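PDB 7D34: ATP-dependent Clp protease adapter protein CLPS1, chloroplastic from Arabidopsis thaliana, which modulates the ClpC chaperones of the plastid Clp protease as a small adapter and probably selects substrates by their N-degrons. Local coordinates for residues A[22-27]-A[34-39]; A[41-44]-A[48-51]. All coordinates share one frame; numbering follows the deposited sequence.

Overall arrangement
Both contacts are built mainly on buried apolar side chains, and both use helix 33-46, which packs against helix 17-27 as well as strand 48-54. Contact 1 is a helix-helix interface whose one exposed member, Met25, lies at the margin of a leucine, alanine and isoleucine core. Contact 2 joins the later part of the same helix to the strand that follows it, through two alanines and the foot of Glu42; the four residues that touch are all buried, while His44, which adds a polar bond to the bound phenylalanine, is partly exposed. The two meet where Ile39 reaches the backbone of Val51 and Leu24 CD2 lies 3.9 Å from Val51 CG1.

Contact 1: A[22-27]-A[34-39]; sequences QVLMKV and DNAVNI
The flat group nearest this interface is the backbone carbonyl of Ala36, whose oxygen has a methyl close by: Leu24 CD1 lies 3.6 Å from Ala36 O. Otherwise the contact is aliphatic, made by side chains without rings. The same CD1 reaches past the carbonyl to Ile39, touching both CB and CG2 at 4.0 Å, so one methyl bridges Ala36 and Ile39, three residues apart on the other helix. Leu24 sets CG anti to its carbonyl carbon (chi1 -71°), which carries the branch across toward Ile39. Its CB, fixed by the backbone, rests against Ala36 CB at 4.1 Å. The small alanine allows the backbones to come close here, with the CA atoms of Leu24 and Ala36 6.0 Å apart.

The segments belong to helices 17-27 and 33-46 of the ClpS α/β fold, in which helices pack on an antiparallel sheet; their axes approach to 9.0 Å and their directions differ by 130°. Both helices also contribute to the phenylalanine pocket, through Val20 on the first and Met40, Ala43 and His44 on the second. Leu24 itself is set back from the ligand, its side chain about 7 Å away between nearest atoms.

Met25, which is exposed, extends the contact by its CG, 4.2 Å from Ala36 CB, and its chain bends at the next two torsions. Around the interface, Leu24 rests on Leu66 of helix 56-68, while Ile39 packs on Met31 and, across the subunit boundary, on Glu42 of the second subunit.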
loop_
_atom_site.group_PDB
_atom_site.type_symbol
_atom_site.label_atom_id
_atom_site.label_comp_id
_atom_site.label_asym_id
_atom_site.label_seq_id
_atom_site.Cartn_x
_atom_site.Cartn_y
_atom_site.Cartn_z
ATOM N N GLN A 22 -1.207 17.174 2.350
ATOM C CA GLN A 22 -1.798 18.261 1.567
ATOM C C GLN A 22 -1.692 18.007 0.068
ATOM O O GLN A 22 -2.636 18.279 -0.683
ATOM C CB GLN A 22 -1.162 19.597 1.941
ATOM C CG GLN A 22 -1.429 19.993 3.372
ATOM C CD GLN A 22 -0.583 21.154 3.860
ATOM O OE1 GLN A 22 0.386 21.548 3.226
ATOM N NE2 GLN A 22 -0.975 21.726 4.994
ATOM N N VAL A 23 -0.533 17.533 -0.391
ATOM C CA VAL A 23 -0.365 17.242 -1.816
ATOM C C VAL A 23 -1.363 16.175 -2.261
ATOM O O VAL A 23 -2.012 16.298 -3.311
ATOM C CB VAL A 23 1.077 16.798 -2.103
ATOM C CG1 VAL A 23 1.215 16.363 -3.559
ATOM C CG2 VAL A 23 2.067 17.906 -1.815
ATOM N N LEU A 24 -1.481 15.091 -1.490
ATOM C CA LEU A 24 -2.426 14.051 -1.877
ATOM C C LEU A 24 -3.819 14.635 -2.046
ATOM O O LEU A 24 -4.525 14.330 -3.012
ATOM C CB LEU A 24 -2.466 12.928 -0.851
ATOM C CG LEU A 24 -1.212 12.046 -0.823
ATOM C CD1 LEU A 24 -1.124 11.155 0.413
ATOM C CD2 LEU A 24 -1.128 11.238 -2.130
ATOM N N MET A 25 -4.241 15.467 -1.095
ATOM C CA MET A 25 -5.562 16.069 -1.195
ATOM C C MET A 25 -5.681 16.976 -2.407
ATOM O O MET A 25 -6.737 17.037 -3.043
ATOM C CB MET A 25 -5.869 16.895 0.053
ATOM C CG MET A 25 -5.776 16.205 1.375
ATOM S SD MET A 25 -7.352 15.545 1.822
ATOM C CE MET A 25 -8.283 17.019 2.107
ATOM N N LYS A 26 -4.601 17.668 -2.750
ATOM C CA LYS A 26 -4.644 18.608 -3.860
ATOM C C LYS A 26 -4.896 17.908 -5.187
ATOM O O LYS A 26 -5.810 18.282 -5.931
ATOM C CB LYS A 26 -3.340 19.405 -3.935
ATOM C CG LYS A 26 -3.382 20.464 -5.048
ATOM C CD LYS A 26 -2.353 21.602 -4.901
ATOM C CE LYS A 26 -0.961 21.152 -5.325
ATOM N NZ LYS A 26 0.095 22.107 -4.829
ATOM N N VAL A 27 -4.090 16.891 -5.505
ATOM C CA VAL A 27 -4.059 16.359 -6.864
ATOM C C VAL A 27 -4.923 15.135 -7.129
ATOM O O VAL A 27 -5.268 14.893 -8.296
ATOM C CB VAL A 27 -2.610 16.067 -7.305
ATOM C CG1 VAL A 27 -1.804 17.367 -7.248
ATOM C CG2 VAL A 27 -1.930 15.005 -6.463
ATOM N N ASP A 34 -8.782 11.756 5.688
ATOM C CA ASP A 34 -8.639 10.459 6.348
ATOM C C ASP A 34 -7.832 9.483 5.490
ATOM O O ASP A 34 -6.919 8.808 5.990
ATOM C CB ASP A 34 -10.038 9.906 6.661
ATOM C CG ASP A 34 -10.969 10.968 7.240
ATOM O OD1 ASP A 34 -10.990 11.114 8.479
ATOM O OD2 ASP A 34 -11.643 11.671 6.460
ATOM N N ASN A 35 -8.188 9.369 4.205
ATOM C CA ASN A 35 -7.455 8.505 3.287
ATOM C C ASN A 35 -6.028 9.003 3.115
ATOM O O ASN A 35 -5.094 8.199 3.085
ATOM C CB ASN A 35 -8.181 8.430 1.943
ATOM C CG ASN A 35 -7.633 7.352 1.061
ATOM O OD1 ASN A 35 -6.998 6.430 1.569
ATOM N ND2 ASN A 35 -7.881 7.437 -0.266
ATOM N N ALA A 36 -5.836 10.330 3.043
ATOM C CA ALA A 36 -4.501 10.885 2.798
ATOM C C ALA A 36 -3.532 10.573 3.928
ATOM O O ALA A 36 -2.351 10.275 3.692
ATOM C CB ALA A 36 -4.563 12.407 2.651
ATOM N N VAL A 37 -3.999 10.707 5.166
ATOM C CA VAL A 37 -3.125 10.425 6.290
ATOM C C VAL A 37 -2.773 8.951 6.301
ATOM O O VAL A 37 -1.656 8.582 6.669
ATOM C CB VAL A 37 -3.758 10.845 7.632
ATOM C CG1 VAL A 37 -3.759 12.378 7.766
ATOM C CG2 VAL A 37 -5.156 10.204 7.838
ATOM N N ASN A 38 -3.729 8.076 5.922
ATOM C CA ASN A 38 -3.445 6.637 5.859
ATOM C C ASN A 38 -2.342 6.344 4.859
ATOM O O ASN A 38 -1.411 5.586 5.150
ATOM C CB ASN A 38 -4.685 5.803 5.479
ATOM C CG ASN A 38 -5.599 5.533 6.668
ATOM O OD1 ASN A 38 -5.436 6.171 7.700
ATOM N ND2 ASN A 38 -6.556 4.595 6.536
ATOM N N ILE A 39 -2.461 6.918 3.661
ATOM C CA ILE A 39 -1.478 6.706 2.606
ATOM C C ILE A 39 -0.112 7.201 3.065
ATOM O O ILE A 39 0.894 6.505 2.941
ATOM C CB ILE A 39 -1.938 7.389 1.299
ATOM C CG1 ILE A 39 -3.280 6.807 0.834
ATOM C CG2 ILE A 39 -0.926 7.186 0.160
ATOM C CD1 ILE A 39 -3.953 7.468 -0.379
#

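Contact 2: A[41-44]-A[48-51]; sequences QEAH and LAVV. With PHE (phenylalanine), chain D.
Glu42 places CG beside its backbone N (chi1 -80°) and bends again at the next torsion, which turns the carboxylate away from the strand; its CB, fixed by the backbone, rests against Ala49 CB at 3.7 Å. In His44, CG is instead anti to the backbone N (chi1 176°), carrying the imidazole out from the helix toward the bound phenylalanine. The amino nitrogen of the ligand lies in the ring plane at its edge and donates a hydrogen bond to His44 ND1, 3.2 Å away. The ligand is also held by Asn11 OD1 and Asp12 O, consistent with recognition of an N-terminal residue by an N-degron adapter. Shortening His44 to an alanine is likely to cost the ligand's amino group its ND1 acceptor.

Ala43 serves both sides: its CB is 3.7 Å from ligand CE2 and 4.0 Å from Ala49 CB. The Ala49 methyl also fits beside the backbone, 3.6 Å from Ala43 N. Three residues link the segments, and the alanine contacts place the later part of helix 33-46 against strand 48-54, which pairs with strand 5-10 through Ala49 and Leu9, while the side chain of Val51 packs on Leu9 of that same strand.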
loop_
_atom_site.group_PDB
_atom_site.type_symbol
_atom_site.label_atom_id
_atom_site.label_comp_id
_atom_site.label_asym_id
_atom_site.label_seq_id
_atom_site.Cartn_x
_atom_site.Cartn_y
_atom_site.Cartn_z
ATOM N N GLN A 41 0.944 7.593 6.154
ATOM C CA GLN A 41 1.366 6.679 7.217
ATOM C C GLN A 41 1.945 5.390 6.627
ATOM O O GLN A 41 3.047 4.959 6.992
ATOM C CB GLN A 41 0.173 6.383 8.132
ATOM C CG GLN A 41 0.024 7.385 9.301
ATOM C CD GLN A 41 -1.330 7.343 9.940
ATOM O OE1 GLN A 41 -2.140 6.489 9.617
ATOM N NE2 GLN A 41 -1.597 8.284 10.845
ATOM N N GLU A 42 1.253 4.816 5.641
ATOM C CA GLU A 42 1.650 3.528 5.083
ATOM C C GLU A 42 2.956 3.622 4.309
ATOM O O GLU A 42 3.780 2.712 4.369
ATOM C CB GLU A 42 0.545 3.020 4.163
ATOM C CG GLU A 42 -0.600 2.391 4.931
ATOM C CD GLU A 42 -0.114 1.342 5.973
ATOM O OE1 GLU A 42 0.234 0.203 5.576
ATOM O OE2 GLU A 42 -0.106 1.654 7.190
ATOM N N ALA A 43 3.153 4.688 3.539
ATOM C CA ALA A 43 4.422 4.861 2.833
ATOM C C ALA A 43 5.562 5.072 3.815
ATOM O O ALA A 43 6.670 4.573 3.610
ATOM C CB ALA A 43 4.326 6.033 1.855
ATOM N N HIS A 44 5.301 5.815 4.887
ATOM C CA HIS A 44 6.327 6.079 5.894
ATOM C C HIS A 44 6.769 4.801 6.599
ATOM O O HIS A 44 7.963 4.602 6.848
ATOM C CB HIS A 44 5.785 7.086 6.923
ATOM C CG HIS A 44 6.720 7.357 8.058
ATOM N ND1 HIS A 44 7.795 8.211 7.950
ATOM C CD2 HIS A 44 6.750 6.877 9.321
ATOM C CE1 HIS A 44 8.447 8.251 9.097
ATOM N NE2 HIS A 44 7.831 7.450 9.947
ATOM N N LEU A 48 6.367 2.353 0.827
ATOM C CA LEU A 48 5.533 2.685 -0.325
ATOM C C LEU A 48 4.078 2.434 0.031
ATOM O O LEU A 48 3.770 1.683 0.958
ATOM C CB LEU A 48 5.913 1.876 -1.573
ATOM C CG LEU A 48 5.487 0.409 -1.657
ATOM C CD1 LEU A 48 5.660 -0.063 -3.092
ATOM C CD2 LEU A 48 6.289 -0.482 -0.738
ATOM N N ALA A 49 3.185 3.077 -0.715
ATOM C CA ALA A 49 1.761 2.893 -0.480
ATOM C C ALA A 49 0.974 3.167 -1.751
ATOM O O ALA A 49 1.354 4.009 -2.566
ATOM C CB ALA A 49 1.250 3.795 0.654
ATOM N N VAL A 50 -0.136 2.448 -1.900
ATOM C CA VAL A 50 -1.016 2.612 -3.053
ATOM C C VAL A 50 -1.870 3.850 -2.824
ATOM O O VAL A 50 -2.622 3.933 -1.846
ATOM C CB VAL A 50 -1.891 1.370 -3.282
ATOM C CG1 VAL A 50 -2.961 1.651 -4.365
ATOM C CG2 VAL A 50 -0.978 0.177 -3.601
ATOM N N VAL A 51 -1.777 4.801 -3.747
ATOM C CA VAL A 51 -2.532 6.041 -3.639
ATOM C C VAL A 51 -3.944 5.870 -4.195
ATOM O O VAL A 51 -4.939 6.247 -3.562
ATOM C CB VAL A 51 -1.795 7.167 -4.379
ATOM C CG1 VAL A 51 -2.658 8.412 -4.366
ATOM C CG2 VAL A 51 -0.474 7.406 -3.740
HETATM N N PHE D . 9.172 10.044 5.742
HETATM C CA PHE D . 8.779 11.483 5.791
HETATM C C PHE D . 9.223 12.127 7.108
HETATM O O PHE D . 9.343 11.444 8.134
HETATM C CB PHE D . 7.261 11.622 5.606
HETATM C CG PHE D . 6.721 10.908 4.383
HETATM C CD1 PHE D . 7.202 11.210 3.114
HETATM C CD2 PHE D . 5.729 9.944 4.501
HETATM C CE1 PHE D . 6.703 10.554 1.983
HETATM C CE2 PHE D . 5.226 9.291 3.379
HETATM C CZ PHE D . 5.714 9.600 2.118
#